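PDB 2WBM: ribosome maturation protein SDO1 homolog from Methanothermobacter thermautotrophicus, which probably takes part in ribosome maturation through binding to the ribosome and RNA, as an archaeal homologue of the Shwachman-Bodian-Diamond syndrome protein. Local coordinates for residues A[193-198]-A[240-245]; A[187-192]-A[232-237]; A[126-131]-A[168-173]. One frame throughout, in Å; residues are numbered along the deposited sequence. Where two conformers were deposited one is given.

Contact 1 of 3, residues A[193-198]-A[240-245]; sequences GEMAGS and ELTGGN. Unlike the reference sequence in segment 193-198: M195 (reference Arg).
The peptide plane joining L241 to T242 carries the methyl of M195 on one face: CE stands about 3 Å above that plane and 3.5 Å from O of L241, beside the oxygen rather than in line with the C=O bond. M195, an arginine in the reference sequence, gets its methyl there by two bends (chi2 -51°, chi3 -67°) that turn SD and CE back towards the C-terminal end of helix 231-241. The second flat group, the carboxamide of N245, stays within its own segment. Its ND2 meets O of T242 at 2.9 Å with the acceptor almost in the amide plane, and N245 N grips the same oxygen. The backbone bond closes the type I' turn T242-N245 and the carboxamide reinforces it; the turn overlaps a Schellman motif in which G243 is the first residue out of the helix, and positive phi at G243 and G244 suits their glycines. No hydrogen bond crosses the contact; the side chains meet each other through apolar groups. M195 and L241 run past one another in opposite senses, with CE of M195 3.7 Å from CG of L241, while CD2 of L241 reaches the backbone of S198, 4.0 Å from its C. CG2 of T242 lies more loosely against CB of M195, at 4.3 Å. Cut back to an alanine, L241 would probably leave the M195 methyl without its side-chain partner and open a gap beside the first turn of helix 196-206. OG1 of T242 is turned to a hydrogen bond with O of L238, one turn back. The contact joins the start of helix 196-206 to the end of helix 231-241, the two helices that cover one face of the C-terminal domain's sheet; L241 lies over A199 and V202 as well, and the turn beyond it leads into strand 247-250.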
loop_
_atom_site.group_PDB
_atom_site.type_symbol
_atom_site.label_atom_id
_atom_site.label_comp_id
_atom_site.label_asym_id
_atom_site.label_seq_id
_atom_site.Cartn_x
_atom_site.Cartn_y
_atom_site.Cartn_z
ATOM N N GLY A 193 -30.315 -7.772 18.169
ATOM C CA GLY A 193 -29.410 -7.765 19.325
ATOM C C GLY A 193 -28.497 -8.976 19.428
ATOM O O GLY A 193 -27.349 -8.854 19.869
ATOM N N GLU A 194 -29.002 -10.132 19.004
ATOM C CA GLU A 194 -28.261 -11.406 19.008
ATOM C C GLU A 194 -26.988 -11.354 18.161
ATOM O O GLU A 194 -26.040 -12.107 18.400
ATOM C CB GLU A 194 -29.139 -12.535 18.458
ATOM C CG GLU A 194 -30.371 -12.884 19.300
ATOM C CD GLU A 194 -31.606 -12.039 18.970
ATOM O OE1 GLU A 194 -31.474 -10.955 18.352
ATOM O OE2 GLU A 194 -32.717 -12.469 19.348
ATOM N N MET A 195 -26.993 -10.473 17.166
ATOM C CA MET A 195 -25.920 -10.386 16.179
ATOM C C MET A 195 -24.930 -9.253 16.453
ATOM O O MET A 195 -23.983 -9.048 15.680
ATOM C CB MET A 195 -26.522 -10.234 14.768
ATOM C CG MET A 195 -27.319 -11.474 14.296
ATOM S SD MET A 195 -26.421 -13.026 14.456
ATOM C CE MET A 195 -25.104 -12.816 13.263
ATOM N N ALA A 196 -25.136 -8.512 17.535
ATOM C CA ALA A 196 -24.319 -7.326 17.762
ATOM C C ALA A 196 -22.843 -7.672 17.988
ATOM O O ALA A 196 -21.960 -7.057 17.372
ATOM C CB ALA A 196 -24.857 -6.475 18.905
ATOM N N GLY A 197 -22.594 -8.644 18.862
ATOM C CA GLY A 197 -21.235 -9.149 19.104
ATOM C C GLY A 197 -20.551 -9.556 17.807
ATOM O O GLY A 197 -19.435 -9.119 17.518
ATOM N N SER A 198 -21.238 -10.377 17.013
ATOM C CA SER A 198 -20.735 -10.827 15.710
ATOM C C SER A 198 -20.518 -9.708 14.697
ATOM O O SER A 198 -19.545 -9.740 13.942
ATOM C CB SER A 198 -21.680 -11.868 15.102
ATOM O OG SER A 198 -21.665 -13.060 15.854
ATOM N N GLU A 240 -25.130 -10.939 4.661
ATOM C CA GLU A 240 -24.753 -12.354 4.734
ATOM C C GLU A 240 -24.646 -12.840 6.183
ATOM O O GLU A 240 -25.118 -13.933 6.521
ATOM C CB GLU A 240 -23.461 -12.624 3.957
ATOM C CG GLU A 240 -23.675 -12.725 2.448
ATOM C CD GLU A 240 -22.389 -12.604 1.627
ATOM O OE1 GLU A 240 -21.282 -12.621 2.205
ATOM O OE2 GLU A 240 -22.492 -12.493 0.385
ATOM N N LEU A 241 -24.054 -12.010 7.030
ATOM C CA LEU A 241 -23.939 -12.295 8.457
ATOM C C LEU A 241 -25.293 -12.508 9.135
ATOM O O LEU A 241 -25.493 -13.492 9.858
ATOM C CB LEU A 241 -23.199 -11.157 9.157
ATOM C CG LEU A 241 -22.972 -11.348 10.657
ATOM C CD1 LEU A 241 -21.907 -12.436 10.927
ATOM C CD2 LEU A 241 -22.613 -10.028 11.299
ATOM N N THR A 242 -26.213 -11.585 8.877
ATOM C CA THR A 242 -27.482 -11.496 9.590
ATOM C C THR A 242 -28.577 -12.243 8.841
ATOM O O THR A 242 -29.745 -12.201 9.229
ATOM C CB THR A 242 -27.929 -10.027 9.749
ATOM O OG1 THR A 242 -28.051 -9.425 8.451
ATOM C CG2 THR A 242 -26.943 -9.224 10.615
ATOM N N GLY A 243 -28.195 -12.915 7.756
ATOM C CA GLY A 243 -29.151 -13.635 6.904
ATOM C C GLY A 243 -30.262 -12.715 6.425
ATOM O O GLY A 243 -31.423 -13.117 6.365
ATOM N N GLY A 244 -29.905 -11.471 6.106
ATOM C CA GLY A 244 -30.863 -10.506 5.580
ATOM C C GLY A 244 -31.526 -9.656 6.647
ATOM O O GLY A 244 -32.282 -8.731 6.328
ATOM N N ASN A 245 -31.251 -9.960 7.913
ATOM C CA ASN A 245 -31.859 -9.217 9.019
ATOM C C ASN A 245 -31.044 -7.984 9.379
ATOM O O ASN A 245 -30.462 -7.893 10.460
ATOM C CB ASN A 245 -32.069 -10.124 10.230
ATOM C CG ASN A 245 -33.103 -11.187 9.976
ATOM O OD1 ASN A 245 -34.297 -10.959 10.157
ATOM N ND2 ASN A 245 -32.655 -12.361 9.549
#

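Contact 2 of 3, residues A[187-192]-A[232-237]; sequences VAIKIP and DSFYQK
F234 turns one ring corner, CE2, to V187 and I189 where helix 231-241 packs on strand 181-191, in the ferredoxin-like beta-alpha-beta-beta-alpha-beta fold of the C-terminal domain. The two strand residues, two positions apart, direct their side chains to the helix-covered face of the sheet, while A188 between them faces the other way. They meet the ring differently. V187 runs past F234 in the opposite sense and brings CG1 to the ring edge, near its plane, 4.2 Å from CE2. I189 crosses F234 at about a right angle and offers CG2 obliquely, 4.0 Å from that same CE2. The phenylalanine reaches both because CG lies anti to its backbone N (chi1 -173°), which sends the ring off the helix and down to the strand; the nearest CA atoms, those of I189 and Y235, are still 9.2 Å apart. On I189, CG1 takes the crowded position between N and the carbonyl carbon (chi1 73°), and the CG2 branch is the one presented to the ring. No hydrogen bond links the segments. The strand's backbone is instead hydrogen-bonded to both neighbouring strands, V187 and I189 to V224 and A222 of strand 220-227, A188 and K190 to R249 and E247 of strand 247-250. The ring of F234 also meets that of F206, with the planes at about 50°, and I189 rests on I203, so helix 196-206 shares the same buried layer. A glycerol, probably from the crystallisation liquor, lies about 4 Å from the V187 side chain. CG1 of V187 and CG2 of I189 are themselves 3.9 Å apart, and CE2 of F234 settles in the notch between these two methyls.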
loop_
_atom_site.group_PDB
_atom_site.type_symbol
_atom_site.label_atom_id
_atom_site.label_comp_id
_atom_site.label_asym_id
_atom_site.label_seq_id
_atom_site.Cartn_x
_atom_site.Cartn_y
_atom_site.Cartn_z
ATOM N N VAL A 187 -22.477 5.254 7.750
ATOM C CA VAL A 187 -23.618 4.406 7.501
ATOM C C VAL A 187 -24.230 4.055 8.844
ATOM O O VAL A 187 -23.518 3.646 9.760
ATOM C CB VAL A 187 -23.163 3.098 6.812
ATOM C CG1 VAL A 187 -24.356 2.178 6.565
ATOM C CG2 VAL A 187 -22.398 3.418 5.483
ATOM N N ALA A 188 -25.540 4.217 8.964
ATOM C CA ALA A 188 -26.238 3.788 10.170
ATOM C C ALA A 188 -26.781 2.400 9.884
ATOM O O ALA A 188 -27.443 2.167 8.850
ATOM C CB ALA A 188 -27.377 4.747 10.508
ATOM N N ILE A 189 -26.488 1.468 10.778
ATOM C CA ILE A 189 -26.994 0.111 10.607
ATOM C C ILE A 189 -27.863 -0.253 11.797
ATOM O O ILE A 189 -27.692 0.288 12.895
ATOM C CB ILE A 189 -25.841 -0.926 10.423
ATOM C CG1 ILE A 189 -25.106 -1.186 11.750
ATOM C CG2 ILE A 189 -24.845 -0.450 9.353
ATOM C CD1 ILE A 189 -24.087 -2.317 11.686
ATOM N N LYS A 190 -28.814 -1.144 11.558
ATOM C CA LYS A 190 -29.693 -1.658 12.597
ATOM C C LYS A 190 -29.695 -3.173 12.461
ATOM O O LYS A 190 -30.049 -3.692 11.390
ATOM C CB LYS A 190 -31.105 -1.105 12.391
ATOM C CG LYS A 190 -32.123 -1.510 13.445
ATOM C CD LYS A 190 -33.490 -0.926 13.104
ATOM C CE LYS A 190 -34.445 -1.024 14.272
ATOM N NZ LYS A 190 -34.690 -2.429 14.672
ATOM N N ILE A 191 -29.310 -3.871 13.516
ATOM C CA ILE A 191 -29.303 -5.324 13.446
ATOM C C ILE A 191 -29.897 -5.931 14.715
ATOM O O ILE A 191 -29.927 -5.293 15.770
ATOM C CB ILE A 191 -27.875 -5.870 13.218
ATOM C CG1 ILE A 191 -26.956 -5.439 14.355
ATOM C CG2 ILE A 191 -27.304 -5.429 11.851
ATOM C CD1 ILE A 191 -25.852 -6.418 14.589
ATOM N N PRO A 192 -30.358 -7.183 14.626
ATOM C CA PRO A 192 -30.925 -7.790 15.818
ATOM C C PRO A 192 -29.875 -7.879 16.920
ATOM O O PRO A 192 -28.685 -8.020 16.625
ATOM C CB PRO A 192 -31.304 -9.192 15.354
ATOM C CG PRO A 192 -31.256 -9.154 13.851
ATOM C CD PRO A 192 -30.233 -8.137 13.513
ATOM N N ASP A 232 -21.101 -0.927 -0.861
ATOM C CA ASP A 232 -21.804 -2.129 -1.317
ATOM C C ASP A 232 -21.267 -3.413 -0.684
ATOM O O ASP A 232 -22.049 -4.293 -0.318
ATOM C CB ASP A 232 -21.821 -2.220 -2.847
ATOM C CG ASP A 232 -22.577 -1.064 -3.490
ATOM O OD1 ASP A 232 -23.620 -0.645 -2.938
ATOM O OD2 ASP A 232 -22.130 -0.571 -4.545
ATOM N N SER A 233 -19.945 -3.523 -0.556
ATOM C CA SER A 233 -19.313 -4.676 0.087
ATOM C C SER A 233 -19.742 -4.778 1.554
ATOM O O SER A 233 -19.971 -5.867 2.082
ATOM C CB SER A 233 -17.789 -4.564 -0.021
ATOM O OG SER A 233 -17.145 -5.543 0.768
ATOM N N PHE A 234 -19.837 -3.622 2.204
ATOM C CA PHE A 234 -20.235 -3.533 3.613
ATOM C C PHE A 234 -21.649 -4.060 3.792
ATOM O O PHE A 234 -21.905 -4.902 4.670
ATOM C CB PHE A 234 -20.144 -2.085 4.087
ATOM C CG PHE A 234 -20.367 -1.893 5.575
ATOM C CD1 PHE A 234 -19.719 -2.702 6.509
ATOM C CD2 PHE A 234 -21.201 -0.880 6.035
ATOM C CE1 PHE A 234 -19.904 -2.502 7.890
ATOM C CE2 PHE A 234 -21.395 -0.674 7.423
ATOM C CZ PHE A 234 -20.733 -1.483 8.346
ATOM N N TYR A 235 -22.561 -3.579 2.950
ATOM C CA TYR A 235 -23.934 -4.047 2.991
ATOM C C TYR A 235 -23.989 -5.561 2.747
ATOM O O TYR A 235 -24.688 -6.288 3.463
ATOM C CB TYR A 235 -24.825 -3.311 1.981
ATOM C CG TYR A 235 -26.234 -3.855 2.027
ATOM C CD1 TYR A 235 -27.108 -3.474 3.049
ATOM C CD2 TYR A 235 -26.674 -4.805 1.099
ATOM C CE1 TYR A 235 -28.390 -3.994 3.126
ATOM C CE2 TYR A 235 -27.962 -5.336 1.170
ATOM C CZ TYR A 235 -28.808 -4.922 2.191
ATOM O OH TYR A 235 -30.080 -5.427 2.281
ATOM N N GLN A 236 -23.258 -6.031 1.734
ATOM C CA GLN A 236 -23.267 -7.449 1.388
ATOM C C GLN A 236 -22.800 -8.329 2.554
ATOM O O GLN A 236 -23.431 -9.352 2.839
ATOM C CB GLN A 236 -22.426 -7.717 0.136
ATOM C CG GLN A 236 -22.685 -9.062 -0.514
ATOM C CD GLN A 236 -22.040 -9.173 -1.883
ATOM O OE1 GLN A 236 -21.016 -8.540 -2.153
ATOM N NE2 GLN A 236 -22.638 -9.978 -2.759
ATOM N N LYS A 237 -21.714 -7.935 3.221
ATOM C CA LYS A 237 -21.176 -8.735 4.332
ATOM C C LYS A 237 -22.126 -8.768 5.517
ATOM O O LYS A 237 -22.311 -9.818 6.137
ATOM C CB LYS A 237 -19.787 -8.251 4.780
ATOM C CG LYS A 237 -18.665 -8.565 3.779
ATOM C CD LYS A 237 -18.355 -10.056 3.670
ATOM C CE LYS A 237 -17.465 -10.328 2.463
ATOM N NZ LYS A 237 -17.196 -11.783 2.258
#

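Contact 3 of 3, residues A[126-131]-A[168-173]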
loop_
_atom_site.group_PDB
_atom_site.type_symbol
_atom_site.label_atom_id
_atom_site.label_comp_id
_atom_site.label_asym_id
_atom_site.label_seq_id
_atom_site.Cartn_x
_atom_site.Cartn_y
_atom_site.Cartn_z
ATOM N N ASN A 126 -7.303 -1.498 -6.351
ATOM C CA ASN A 126 -8.120 -1.846 -5.194
ATOM C C ASN A 126 -8.207 -0.740 -4.155
ATOM O O ASN A 126 -9.283 -0.488 -3.612
ATOM C CB ASN A 126 -7.680 -3.169 -4.578
ATOM C CG ASN A 126 -8.089 -4.361 -5.428
ATOM O OD1 ASN A 126 -9.041 -4.286 -6.210
ATOM N ND2 ASN A 126 -7.366 -5.458 -5.289
ATOM N N LYS A 127 -7.085 -0.085 -3.892
ATOM C CA LYS A 127 -7.041 0.975 -2.889
ATOM C C LYS A 127 -7.882 2.160 -3.344
ATOM O O LYS A 127 -8.639 2.726 -2.555
ATOM C CB LYS A 127 -5.590 1.407 -2.596
ATOM C CG LYS A 127 -5.470 2.571 -1.604
ATOM C CD LYS A 127 -5.957 2.191 -0.214
ATOM C CE LYS A 127 -5.516 3.208 0.829
ATOM N NZ LYS A 127 -6.181 2.919 2.128
ATOM N N ILE A 128 -7.768 2.528 -4.622
ATOM C CA ILE A 128 -8.627 3.583 -5.168
ATOM C C ILE A 128 -10.111 3.193 -5.102
ATOM O O ILE A 128 -10.938 3.997 -4.659
ATOM C CB ILE A 128 -8.221 4.006 -6.610
ATOM C CG1 ILE A 128 -6.807 4.603 -6.597
ATOM C CG2 ILE A 128 -9.252 5.002 -7.190
ATOM C CD1 ILE A 128 -6.240 4.958 -7.997
ATOM N N ALA A 129 -10.438 1.962 -5.501
ATOM C CA ALA A 129 -11.828 1.492 -5.482
ATOM C C ALA A 129 -12.396 1.479 -4.065
ATOM O O ALA A 129 -13.578 1.734 -3.877
ATOM C CB ALA A 129 -11.944 0.110 -6.089
ATOM N N ARG A 130 -11.542 1.169 -3.090
ATOM C CA ARG A 130 -11.923 1.132 -1.676
ATOM C C ARG A 130 -12.213 2.536 -1.124
ATOM O O ARG A 130 -13.194 2.737 -0.394
ATOM C CB ARG A 130 -10.792 0.451 -0.903
ATOM C CG ARG A 130 -10.826 0.491 0.605
ATOM C CD ARG A 130 -9.507 -0.147 1.093
ATOM N NE ARG A 130 -9.267 -1.448 0.448
ATOM C CZ ARG A 130 -8.102 -1.860 -0.065
ATOM N NH1 ARG A 130 -7.024 -1.085 -0.036
ATOM N NH2 ARG A 130 -8.015 -3.060 -0.628
ATOM N N GLU A 131 -11.371 3.509 -1.474
ATOM C CA GLU A 131 -11.455 4.824 -0.829
ATOM C C GLU A 131 -12.345 5.814 -1.563
ATOM O O GLU A 131 -12.808 6.787 -0.971
ATOM C CB GLU A 131 -10.060 5.432 -0.634
ATOM C CG GLU A 131 -9.072 4.567 0.163
ATOM C CD GLU A 131 -9.417 4.431 1.648
ATOM O OE1 GLU A 131 -10.186 5.254 2.205
ATOM O OE2 GLU A 131 -8.899 3.488 2.271
ATOM N N ASN A 168 -1.978 8.307 -4.906
ATOM C CA ASN A 168 -2.219 9.744 -5.093
ATOM C C ASN A 168 -1.868 10.257 -6.495
ATOM O O ASN A 168 -2.577 11.097 -7.048
ATOM C CB ASN A 168 -1.492 10.568 -4.030
ATOM C CG ASN A 168 -2.010 10.293 -2.623
ATOM O OD1 ASN A 168 -3.189 9.974 -2.419
ATOM N ND2 ASN A 168 -1.122 10.417 -1.643
ATOM N N ILE A 169 -0.765 9.758 -7.054
ATOM C CA ILE A 169 -0.372 10.069 -8.437
ATOM C C ILE A 169 -1.443 9.590 -9.425
ATOM O O ILE A 169 -1.895 10.342 -10.297
ATOM C CB ILE A 169 0.985 9.408 -8.790
ATOM C CG1 ILE A 169 2.105 10.001 -7.919
ATOM C CG2 ILE A 169 1.302 9.570 -10.290
ATOM C CD1 ILE A 169 3.442 9.252 -8.003
ATOM N N VAL A 170 -1.858 8.339 -9.266
ATOM C CA VAL A 170 -2.830 7.737 -10.178
ATOM C C VAL A 170 -4.195 8.426 -10.048
ATOM O O VAL A 170 -4.855 8.729 -11.055
ATOM C CB VAL A 170 -2.934 6.205 -9.981
ATOM C CG1 VAL A 170 -4.039 5.623 -10.843
ATOM C CG2 VAL A 170 -1.597 5.523 -10.307
ATOM N N LEU A 171 -4.609 8.711 -8.814
ATOM C CA LEU A 171 -5.887 9.388 -8.617
ATOM C C LEU A 171 -5.927 10.707 -9.393
ATOM O O LEU A 171 -6.914 11.006 -10.078
ATOM C CB LEU A 171 -6.161 9.614 -7.125
ATOM C CG LEU A 171 -7.472 10.316 -6.765
ATOM C CD1 LEU A 171 -8.678 9.512 -7.246
ATOM C CD2 LEU A 171 -7.528 10.565 -5.254
ATOM N N LYS A 172 -4.842 11.475 -9.301
ATOM C CA LYS A 172 -4.733 12.747 -10.000
ATOM C C LYS A 172 -4.833 12.569 -11.519
ATOM O O LYS A 172 -5.496 13.363 -12.200
ATOM C CB LYS A 172 -3.429 13.452 -9.626
ATOM C CG LYS A 172 -3.521 14.951 -9.705
ATOM C CD LYS A 172 -2.162 15.607 -9.826
ATOM C CE LYS A 172 -2.320 17.111 -10.042
ATOM N NZ LYS A 172 -1.031 17.748 -10.396
ATOM N N ALA A 173 -4.193 11.519 -12.034
ATOM C CA ALA A 173 -4.221 11.209 -13.468
ATOM C C ALA A 173 -5.617 10.822 -13.977
ATOM O O ALA A 173 -6.009 11.219 -15.076
ATOM C CB ALA A 173 -3.196 10.116 -13.802
#
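Along 168-173, V170 is the first residue to meet segment 126-131: its CG1 lies 3.7 Å from CD1 of I128, and its CB follows at 4.1 Å from the same methyl. The two side chains cross at about a right angle, so the isoleucine's end comes up against the flank of the valine. I128 reaches this far because its longer branch is stretched out (chi2 175°), pushing CD1 towards the facing helix. At L171 that methyl passes close to the backbone, 4.2 Å from N, while the leucine side chain packs on I180 and F182. I128 leans on those two residues as well, and also on I146, whose helix 143-152 supplies M150 to V170. Helices 110-131, 143-152 and 163-174 thus come together as the three-helix bundle of domain II. Polar groups near the contact find their partners elsewhere. NZ of K127 meets OE2 of E131 in a salt bridge of 2.8 Å, approaching from above the carboxylate plane, and OE1 of E131 pairs with K184; two lysines around this buried carboxylate would be expected to stabilise its negative charge. Between I128 and V170 themselves there is neither a hydrogen bond nor a charge pair, which implies that the helices are held here by apolar burial and the fit of methyl groups.

How the contacts relate
Contacts 1 and 2 belong to one domain and share helix 231-241: contact 2 uses its N-terminal half, buried against the sheet, and contact 1 its C-terminal end, only partly buried. They touch directly, CG2 of T242 lying 4.0 Å from CG2 of I191, and their segments alternate along the chain. Contact 3 is buried too, but in the preceding helical domain, its nearest atoms about 8 Å from contact 2 and about 17 Å from contact 1. None of the three has a hydrogen bond or ion pair across its segments. A phenylalanine ring on a strand marks contact 2, aliphatic methyls between helices contact 3, and a methionine methyl over a peptide contact 1.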